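Local coordinates for dihydroorotase (Campylobacter jejuni subsp. jejuni, PDB 3PNU), which probably catalyses the reversible cyclization of carbamoyl aspartate to dihydroorotate in de novo pyrimidine synthesis, using two zinc ions per subunit, at residues H213-D219 with A236-K242; E247-S251 with L292-S297. One frame throughout, in Å; residues are numbered along the deposited sequence. Where two conformers were deposited one is given.

Contact 1 (213-219 with 236-242) joins the loop after strand 205-209 to the start of helix 239-250 near the zinc-bearing end of the TIM barrel; contact 2 (247-251 with 292-297) lies in the outer helical layer. Along the chain, contact 1 is complete before contact 2 begins. Helix 239-250 takes part in both, giving its N-terminal turn to contact 1 and its C-terminal turn to contact 2; the centres of the two contacts are about 15 Å apart. The two also touch directly, Leu214 packing on Ala249 and Ile215 on Leu292. Contact 1 extends to the interface with the second subunit, whereas contact 2 joins helix 239-250 to helix 285-296 away from the annotated sites.

Contact 1: H213-D219 with A236-K242; sequences HLIITLD and AKRYEDK
Lys242 extends along the carbonyl oxygens of the turn at 213-215, its CG and CD lying against those of His213 and Leu214. With CG anti to the backbone N (chi1 -173°) and a bend at chi3, the chain delivers NZ to Ile215 O, 2.9 Å away and above the carbonyl plane. A second bond joins the backbones: Leu218 N donates to Lys237 O at 2.8 Å, with an N-H...O angle of 170°. Ala236 CB packs 3.6 Å from Ile216 CG1, while Thr217 CG2 sits over one face of the Tyr239 ring, displaced toward its rim. Beyond that ring, Tyr239 OH donates to Asp219 OD2; the modelled separation is very short, and Tyr239 has a second conformer, so its exact length is doubtful. In the TIM barrel this contact brings together the starts of helices 218-223 and 239-250. Thr217 is the N-cap of the first, OG1 taking a weak bond from Asp219 N; at the second, Asp241 OD2 accepts from N of the N-cap residue Arg238 with its anti lone pair. Farther out, the His213 imidazole is held by Thr210 and Pro234, its side chain about 5 Å from that of the zinc ligand His189. Toward the dimer interface, Arg238 forms a salt bridge with Asp164 of the second subunit, and Asp219 OD1 accepts from Val162 N of that subunit.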
ATOM      1  N   HIS A 213       6.984   7.282  11.263  1.00 36.22           N
ATOM      2  CA  HIS A 213       5.631   7.054  11.759  1.00 34.39           C
ATOM      3  C   HIS A 213       5.023   8.241  12.480  1.00 37.08           C
ATOM      4  O   HIS A 213       3.783   8.260  12.725  1.00 35.87           O
ATOM      5  CB  HIS A 213       5.571   5.808  12.619  1.00 34.03           C
ATOM      6  CG  HIS A 213       5.735   4.545  11.842  1.00 31.64           C
ATOM      7  ND1 HIS A 213       6.844   3.739  11.956  1.00 35.08           N
ATOM      8  CD2 HIS A 213       4.937   3.963  10.914  1.00 30.65           C
ATOM      9  CE1 HIS A 213       6.714   2.702  11.145  1.00 36.65           C
ATOM     10  NE2 HIS A 213       5.566   2.815  10.501  1.00 32.17           N
ATOM     11  N   LEU A 214       5.854   9.223  12.841  1.00 36.04           N
ATOM     12  CA  LEU A 214       5.331  10.438  13.466  1.00 38.13           C
ATOM     13  C   LEU A 214       4.842  11.391  12.382  1.00 39.60           C
ATOM     14  O   LEU A 214       4.117  12.337  12.662  1.00 39.37           O
ATOM     15  CB  LEU A 214       6.409  11.171  14.261  1.00 37.41           C
ATOM     16  CG  LEU A 214       6.834  10.540  15.575  1.00 39.78           C
ATOM     17  CD1 LEU A 214       8.103  11.237  16.090  1.00 36.39           C
ATOM     18  CD2 LEU A 214       5.680  10.578  16.582  1.00 33.01           C
ATOM     19  N   ILE A 215       5.251  11.110  11.142  1.00 40.59           N
ATOM     20  CA  ILE A 215       4.992  11.985  10.019  1.00 40.99           C
ATOM     21  C   ILE A 215       4.005  11.468   8.959  1.00 39.42           C
ATOM     22  O   ILE A 215       3.072  12.179   8.599  1.00 37.46           O
ATOM     23  CB  ILE A 215       6.344  12.310   9.331  1.00 40.58           C
ATOM     24  CG1 ILE A 215       7.286  13.010  10.330  1.00 43.09           C
ATOM     25  CG2 ILE A 215       6.128  13.188   8.110  1.00 44.10           C
ATOM     26  CD1 ILE A 215       8.721  13.258   9.818  1.00 39.40           C
ATOM     27  N   ILE A 216       4.201  10.237   8.484  1.00 38.44           N
ATOM     28  CA  ILE A 216       3.376   9.703   7.389  1.00 37.72           C
ATOM     29  C   ILE A 216       2.183   8.818   7.794  1.00 37.56           C
ATOM     30  O   ILE A 216       2.114   8.320   8.923  1.00 39.51           O
ATOM     31  CB  ILE A 216       4.253   8.889   6.399  1.00 37.16           C
ATOM     32  CG1 ILE A 216       4.636   7.532   6.982  1.00 35.88           C
ATOM     33  CG2 ILE A 216       5.501   9.691   6.001  1.00 34.49           C
ATOM     34  CD1 ILE A 216       5.406   6.661   6.044  1.00 32.12           C
ATOM     35  N   THR A 217       1.247   8.660   6.857  1.00 37.16           N
ATOM     36  CA  THR A 217       0.106   7.746   6.993  1.00 36.76           C
ATOM     37  C   THR A 217       0.082   6.911   5.717  1.00 37.05           C
ATOM     38  O   THR A 217       0.857   7.159   4.792  1.00 36.33           O
ATOM     39  CB  THR A 217      -1.260   8.438   7.118  1.00 37.09           C
ATOM     40  OG1 THR A 217      -1.653   8.975   5.847  1.00 39.35           O
ATOM     41  CG2 THR A 217      -1.249   9.509   8.187  1.00 33.20           C
ATOM     42  N   LEU A 218      -0.813   5.926   5.655  1.00 37.07           N
ATOM     43  CA  LEU A 218      -0.931   5.092   4.454  1.00 35.61           C
ATOM     44  C   LEU A 218      -1.133   5.946   3.183  1.00 33.86           C
ATOM     45  O   LEU A 218      -0.663   5.582   2.115  1.00 34.41           O
ATOM     46  CB  LEU A 218      -2.092   4.094   4.596  1.00 34.83           C
ATOM     47  CG  LEU A 218      -2.184   3.020   3.505  1.00 31.25           C
ATOM     48  CD1 LEU A 218      -0.928   2.142   3.517  1.00 27.69           C
ATOM     49  CD2 LEU A 218      -3.442   2.166   3.667  1.00 25.57           C
ATOM     50  N   ASP A 219      -1.843   7.058   3.300  1.00 33.33           N
ATOM     51  CA  ASP A 219      -2.078   7.951   2.148  1.00 34.78           C
ATOM     52  C   ASP A 219      -0.784   8.405   1.449  1.00 35.23           C
ATOM     53  O   ASP A 219      -0.765   8.538   0.228  1.00 36.19           O
ATOM     54  CB  ASP A 219      -2.907   9.176   2.557  1.00 35.35           C
ATOM     55  CG  ASP A 219      -4.383   8.867   2.728  1.00 36.30           C
ATOM     56  OD1 ASP A 219      -4.845   7.804   2.273  1.00 38.37           O
ATOM     57  OD2 ASP A 219      -5.098   9.702   3.307  1.00 44.85           O
ATOM     58  N   ALA A 236       2.649   2.243   7.430  1.00 29.87           N
ATOM     59  CA  ALA A 236       2.069   3.457   7.997  1.00 30.53           C
ATOM     60  C   ALA A 236       0.547   3.261   7.947  1.00 31.35           C
ATOM     61  O   ALA A 236       0.013   2.732   6.974  1.00 31.79           O
ATOM     62  CB  ALA A 236       2.477   4.680   7.221  1.00 29.52           C
ATOM     63  N   LYS A 237      -0.154   3.715   8.970  1.00 31.95           N
ATOM     64  CA  LYS A 237      -1.594   3.469   9.059  1.00 32.45           C
ATOM     65  C   LYS A 237      -2.474   4.719   8.962  1.00 35.04           C
ATOM     66  O   LYS A 237      -2.276   5.528   8.062  1.00 38.05           O
ATOM     67  CB  LYS A 237      -1.864   2.599  10.310  1.00 31.37           C
ATOM     68  CG  LYS A 237      -1.132   1.224  10.170  1.00 31.32           C
ATOM     69  CD  LYS A 237      -1.222   0.345  11.327  1.00 29.15           C
ATOM     70  CE  LYS A 237      -0.480  -0.953  11.080  1.00 29.35           C
ATOM     71  NZ  LYS A 237       0.964  -0.785  10.887  1.00 32.77           N
ATOM     72  N   ARG A 238      -3.438   4.876   9.865  1.00 35.67           N
ATOM     73  CA  ARG A 238      -4.384   5.966   9.782  1.00 36.82           C
ATOM     74  C   ARG A 238      -4.005   7.243  10.496  1.00 38.11           C
ATOM     75  O   ARG A 238      -3.085   7.280  11.326  1.00 38.88           O
ATOM     76  CB  ARG A 238      -5.741   5.498  10.324  1.00 37.64           C
ATOM     77  CG  ARG A 238      -6.385   4.417   9.491  1.00 38.19           C
ATOM     78  CD  ARG A 238      -7.672   3.901  10.108  1.00 40.15           C
ATOM     79  NE  ARG A 238      -8.318   2.979   9.177  1.00 40.79           N
ATOM     80  CZ  ARG A 238      -9.233   3.321   8.275  1.00 44.56           C
ATOM     81  NH1 ARG A 238      -9.659   4.580   8.176  1.00 41.97           N
ATOM     82  NH2 ARG A 238      -9.736   2.390   7.465  1.00 46.03           N
ATOM     83  N   TYR A 239      -4.734   8.297  10.168  0.50 37.92           N
ATOM     84  CA  TYR A 239      -4.510   9.598  10.752  0.50 38.29           C
ATOM     85  C   TYR A 239      -4.575   9.578  12.284  0.50 38.90           C
ATOM     86  O   TYR A 239      -3.738  10.180  12.940  0.50 39.00           O
ATOM     87  CB  TYR A 239      -5.506  10.598  10.164  0.50 38.73           C
ATOM     88  CG  TYR A 239      -5.318  10.846   8.673  0.50 36.82           C
ATOM     89  CD1 TYR A 239      -4.432  11.812   8.226  0.50 35.25           C
ATOM     90  CD2 TYR A 239      -6.031  10.117   7.718  0.50 38.51           C
ATOM     91  CE1 TYR A 239      -4.248  12.053   6.874  0.50 35.45           C
ATOM     92  CE2 TYR A 239      -5.848  10.352   6.354  0.50 38.40           C
ATOM     93  CZ  TYR A 239      -4.954  11.326   5.950  0.50 37.44           C
ATOM     94  OH  TYR A 239      -4.756  11.590   4.616  0.50 43.64           O
ATOM     95  N   GLU A 240      -5.559   8.881  12.845  1.00 39.74           N
ATOM     96  CA  GLU A 240      -5.705   8.787  14.292  1.00 40.69           C
ATOM     97  C   GLU A 240      -4.589   7.956  14.922  1.00 40.31           C
ATOM     98  O   GLU A 240      -4.242   8.145  16.096  1.00 39.73           O
ATOM     99  CB  GLU A 240      -7.128   8.349  14.724  1.00 41.38           C
ATOM    100  CG  GLU A 240      -7.826   7.350  13.801  1.00 47.73           C
ATOM    101  CD  GLU A 240      -8.490   8.041  12.602  1.00 47.63           C
ATOM    102  OE1 GLU A 240      -9.199   9.057  12.787  1.00 51.07           O
ATOM    103  OE2 GLU A 240      -8.308   7.559  11.477  1.00 47.66           O
ATOM    104  N   ASP A 241      -4.000   7.071  14.135  1.00 39.34           N
ATOM    105  CA  ASP A 241      -2.892   6.278  14.620  1.00 38.77           C
ATOM    106  C   ASP A 241      -1.679   7.192  14.790  1.00 38.06           C
ATOM    107  O   ASP A 241      -1.029   7.166  15.825  1.00 36.55           O
ATOM    108  CB  ASP A 241      -2.597   5.109  13.675  1.00 38.33           C
ATOM    109  CG  ASP A 241      -3.707   4.068  13.678  1.00 37.62           C
ATOM    110  OD1 ASP A 241      -4.150   3.655  14.777  1.00 35.42           O
ATOM    111  OD2 ASP A 241      -4.121   3.656  12.581  1.00 35.03           O
ATOM    112  N   LYS A 242      -1.407   8.011  13.776  1.00 38.47           N
ATOM    113  CA  LYS A 242      -0.281   8.933  13.797  1.00 38.86           C
ATOM    114  C   LYS A 242      -0.429   9.961  14.900  1.00 39.55           C
ATOM    115  O   LYS A 242       0.541  10.296  15.577  1.00 39.55           O
ATOM    116  CB  LYS A 242      -0.169   9.677  12.484  1.00 38.82           C
ATOM    117  CG  LYS A 242       1.058  10.505  12.419  1.00 39.77           C
ATOM    118  CD  LYS A 242       1.195  11.244  11.143  1.00 42.89           C
ATOM    119  CE  LYS A 242       0.246  12.394  11.042  1.00 47.15           C
ATOM    120  NZ  LYS A 242       0.684  13.225   9.890  1.00 55.08           N
TER

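Contact 2: E247-S251 with L292-S297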
ATOM      1  N   GLU A 247       1.200  12.306  20.084  1.00 46.18           N
ATOM      2  CA  GLU A 247       0.823  12.696  21.433  1.00 47.60           C
ATOM      3  C   GLU A 247       1.764  12.050  22.472  1.00 47.26           C
ATOM      4  O   GLU A 247       2.146  12.692  23.446  1.00 48.17           O
ATOM      5  CB  GLU A 247      -0.652  12.349  21.659  1.00 48.42           C
ATOM      6  CG  GLU A 247      -1.278  12.787  22.986  1.00 56.34           C
ATOM      7  CD  GLU A 247      -1.005  11.828  24.155  1.00 67.79           C
ATOM      8  OE1 GLU A 247      -1.464  12.123  25.287  1.00 72.39           O
ATOM      9  OE2 GLU A 247      -0.351  10.776  23.948  1.00 75.42           O
ATOM     10  N   LEU A 248       2.174  10.804  22.256  1.00 46.27           N
ATOM     11  CA  LEU A 248       3.068  10.143  23.207  1.00 45.23           C
ATOM     12  C   LEU A 248       4.472  10.705  23.108  1.00 44.64           C
ATOM     13  O   LEU A 248       5.116  10.968  24.114  1.00 44.07           O
ATOM     14  CB  LEU A 248       3.108   8.623  23.002  1.00 44.78           C
ATOM     15  CG  LEU A 248       1.874   7.783  23.359  1.00 45.60           C
ATOM     16  CD1 LEU A 248       2.159   6.315  23.061  1.00 42.70           C
ATOM     17  CD2 LEU A 248       1.464   7.942  24.826  1.00 43.25           C
ATOM     18  N   ALA A 249       4.955  10.872  21.890  1.00 44.86           N
ATOM     19  CA  ALA A 249       6.291  11.399  21.679  1.00 45.24           C
ATOM     20  C   ALA A 249       6.380  12.853  22.141  1.00 45.43           C
ATOM     21  O   ALA A 249       7.255  13.210  22.931  1.00 47.09           O
ATOM     22  CB  ALA A 249       6.689  11.277  20.206  1.00 43.86           C
ATOM     23  N   PHE A 250       5.457  13.685  21.675  1.00 45.53           N
ATOM     24  CA  PHE A 250       5.491  15.117  22.012  1.00 45.00           C
ATOM     25  C   PHE A 250       5.346  15.398  23.489  1.00 45.30           C
ATOM     26  O   PHE A 250       5.910  16.370  23.972  1.00 46.67           O
ATOM     27  CB  PHE A 250       4.449  15.931  21.233  1.00 44.18           C
ATOM     28  CG  PHE A 250       4.615  15.878  19.741  1.00 41.53           C
ATOM     29  CD1 PHE A 250       5.867  15.768  19.169  1.00 38.87           C
ATOM     30  CD2 PHE A 250       3.520  16.028  18.909  1.00 41.15           C
ATOM     31  CE1 PHE A 250       6.019  15.745  17.781  1.00 41.70           C
ATOM     32  CE2 PHE A 250       3.671  16.013  17.530  1.00 39.89           C
ATOM     33  CZ  PHE A 250       4.925  15.870  16.971  1.00 37.85           C
ATOM     34  N   SER A 251       4.599  14.561  24.203  1.00 45.48           N
ATOM     35  CA  SER A 251       4.415  14.743  25.638  1.00 44.84           C
ATOM     36  C   SER A 251       5.596  14.161  26.425  1.00 44.82           C
ATOM     37  O   SER A 251       5.663  14.312  27.631  1.00 46.15           O
ATOM     38  CB  SER A 251       3.151  14.046  26.100  1.00 44.64           C
ATOM     39  OG  SER A 251       3.298  12.626  26.000  1.00 46.48           O
ATOM     40  N   LEU A 292      10.258  19.142  14.148  1.00 54.86           N
ATOM     41  CA  LEU A 292       8.999  18.602  14.673  1.00 54.44           C
ATOM     42  C   LEU A 292       8.698  19.025  16.087  1.00 53.27           C
ATOM     43  O   LEU A 292       7.590  19.490  16.382  1.00 51.54           O
ATOM     44  CB  LEU A 292       9.023  17.070  14.619  1.00 55.49           C
ATOM     45  CG  LEU A 292       8.592  16.439  13.305  1.00 55.35           C
ATOM     46  CD1 LEU A 292       9.042  14.986  13.227  1.00 54.45           C
ATOM     47  CD2 LEU A 292       7.070  16.592  13.188  1.00 49.41           C
ATOM     48  N   PHE A 293       9.673  18.845  16.975  1.00 53.41           N
ATOM     49  CA  PHE A 293       9.463  19.216  18.378  1.00 54.25           C
ATOM     50  C   PHE A 293       9.292  20.727  18.604  1.00 56.07           C
ATOM     51  O   PHE A 293       8.554  21.111  19.505  1.00 55.53           O
ATOM     52  CB  PHE A 293      10.499  18.563  19.306  1.00 54.22           C
ATOM     53  CG  PHE A 293      10.174  17.127  19.634  1.00 52.33           C
ATOM     54  CD1 PHE A 293      10.326  16.134  18.676  1.00 50.93           C
ATOM     55  CD2 PHE A 293       9.688  16.778  20.900  1.00 47.73           C
ATOM     56  CE1 PHE A 293      10.007  14.814  18.966  1.00 51.37           C
ATOM     57  CE2 PHE A 293       9.368  15.472  21.198  1.00 50.10           C
ATOM     58  CZ  PHE A 293       9.534  14.480  20.228  1.00 51.25           C
ATOM     59  N   LYS A 294       9.941  21.586  17.807  1.00 58.46           N
ATOM     60  CA  LYS A 294       9.683  23.040  17.956  1.00 61.39           C
ATOM     61  C   LYS A 294       8.224  23.372  17.637  1.00 61.29           C
ATOM     62  O   LYS A 294       7.545  24.058  18.407  1.00 59.78           O
ATOM     63  CB  LYS A 294      10.550  23.901  17.052  1.00 62.56           C
ATOM     64  CG  LYS A 294      11.949  24.148  17.541  1.00 68.26           C
ATOM     65  CD  LYS A 294      12.628  25.240  16.694  1.00 74.22           C
ATOM     66  CE  LYS A 294      11.960  26.627  16.830  1.00 75.99           C
ATOM     67  NZ  LYS A 294      12.653  27.665  15.994  1.00 77.70           N
ATOM     68  N   GLN A 295       7.745  22.870  16.499  1.00 61.84           N
ATOM     69  CA  GLN A 295       6.374  23.151  16.068  1.00 62.37           C
ATOM     70  C   GLN A 295       5.314  22.576  16.998  1.00 61.61           C
ATOM     71  O   GLN A 295       4.261  23.185  17.187  1.00 61.75           O
ATOM     72  CB  GLN A 295       6.124  22.599  14.655  1.00 63.05           C
ATOM     73  CG  GLN A 295       7.020  23.166  13.531  1.00 66.30           C
ATOM     74  CD  GLN A 295       6.783  24.647  13.243  1.00 70.26           C
ATOM     75  OE1 GLN A 295       5.860  25.267  13.791  1.00 71.62           O
ATOM     76  NE2 GLN A 295       7.621  25.222  12.368  1.00 69.98           N
ATOM     77  N   ASN A 296       5.594  21.413  17.590  1.00 61.11           N
ATOM     78  CA  ASN A 296       4.589  20.713  18.396  1.00 59.76           C
ATOM     79  C   ASN A 296       4.926  20.404  19.846  1.00 60.01           C
ATOM     80  O   ASN A 296       4.046  19.969  20.596  1.00 59.70           O
ATOM     81  CB  ASN A 296       4.275  19.379  17.700  1.00 59.02           C
ATOM     82  CG  ASN A 296       3.828  19.562  16.252  1.00 55.77           C
ATOM     83  OD1 ASN A 296       4.570  19.250  15.323  1.00 51.36           O
ATOM     84  ND2 ASN A 296       2.637  20.110  16.061  1.00 49.95           N
ATOM     85  N   SER A 297       6.165  20.631  20.265  1.00 60.12           N
ATOM     86  CA  SER A 297       6.549  20.236  21.622  1.00 61.30           C
ATOM     87  C   SER A 297       7.599  21.168  22.235  1.00 61.44           C
ATOM     88  O   SER A 297       7.667  22.341  21.877  1.00 62.10           O
ATOM     89  CB  SER A 297       7.074  18.785  21.563  1.00 60.89           C
ATOM     90  OG  SER A 297       7.117  18.167  22.837  1.00 60.64           O
TER
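Ala249 begins the contact by setting its CB 4.3 Å from Phe293 CZ, and its carbonyl oxygen lies at the edge of the same ring, near the ring plane. The segments are the C-terminal turns of helices 239-250 and 285-296, two helices of the outer layer of the TIM barrel, and the contact is carried largely by aromatic packing. One residue on, Phe250 contributes most of the buried surface of its segment. CG is anti to the carbonyl carbon (chi1 -60°), which directs the ring into the angle between Phe293 and Asn296. Its edge meets the face of Phe293 in a T-shaped stack, with centroids 5.3 Å apart and planes at 87°. CD1 is the atom that points in, lying 4.0 Å from Phe293 CZ and above the centre of that ring. One face of the Phe250 ring is covered by Asn296, whose CB makes a CH-pi contact 3.6 Å from the centroid and is displaced toward the rim near CE2. At the far end of the ring, CZ approaches Leu292 CD2 at 4.4 Å, a looser apolar touch. Phe250 is therefore met by residues one turn apart on helix 285-296, while helix 299-314 adds Leu302 against Phe293 and Phe305 against Ala249. The backbone of Phe250 is engaged as well: its carbonyl oxygen accepts from Asn301 ND2, in the first turn of helix 299-314. The chain leaves helical geometry at Ser297, where the hydroxyl, anti to the backbone N (chi1 -163°), is turned to Phe250; Ser297 OG donates to this same Phe250 O, although their modelled separation of 2.4 Å is too short to be trusted.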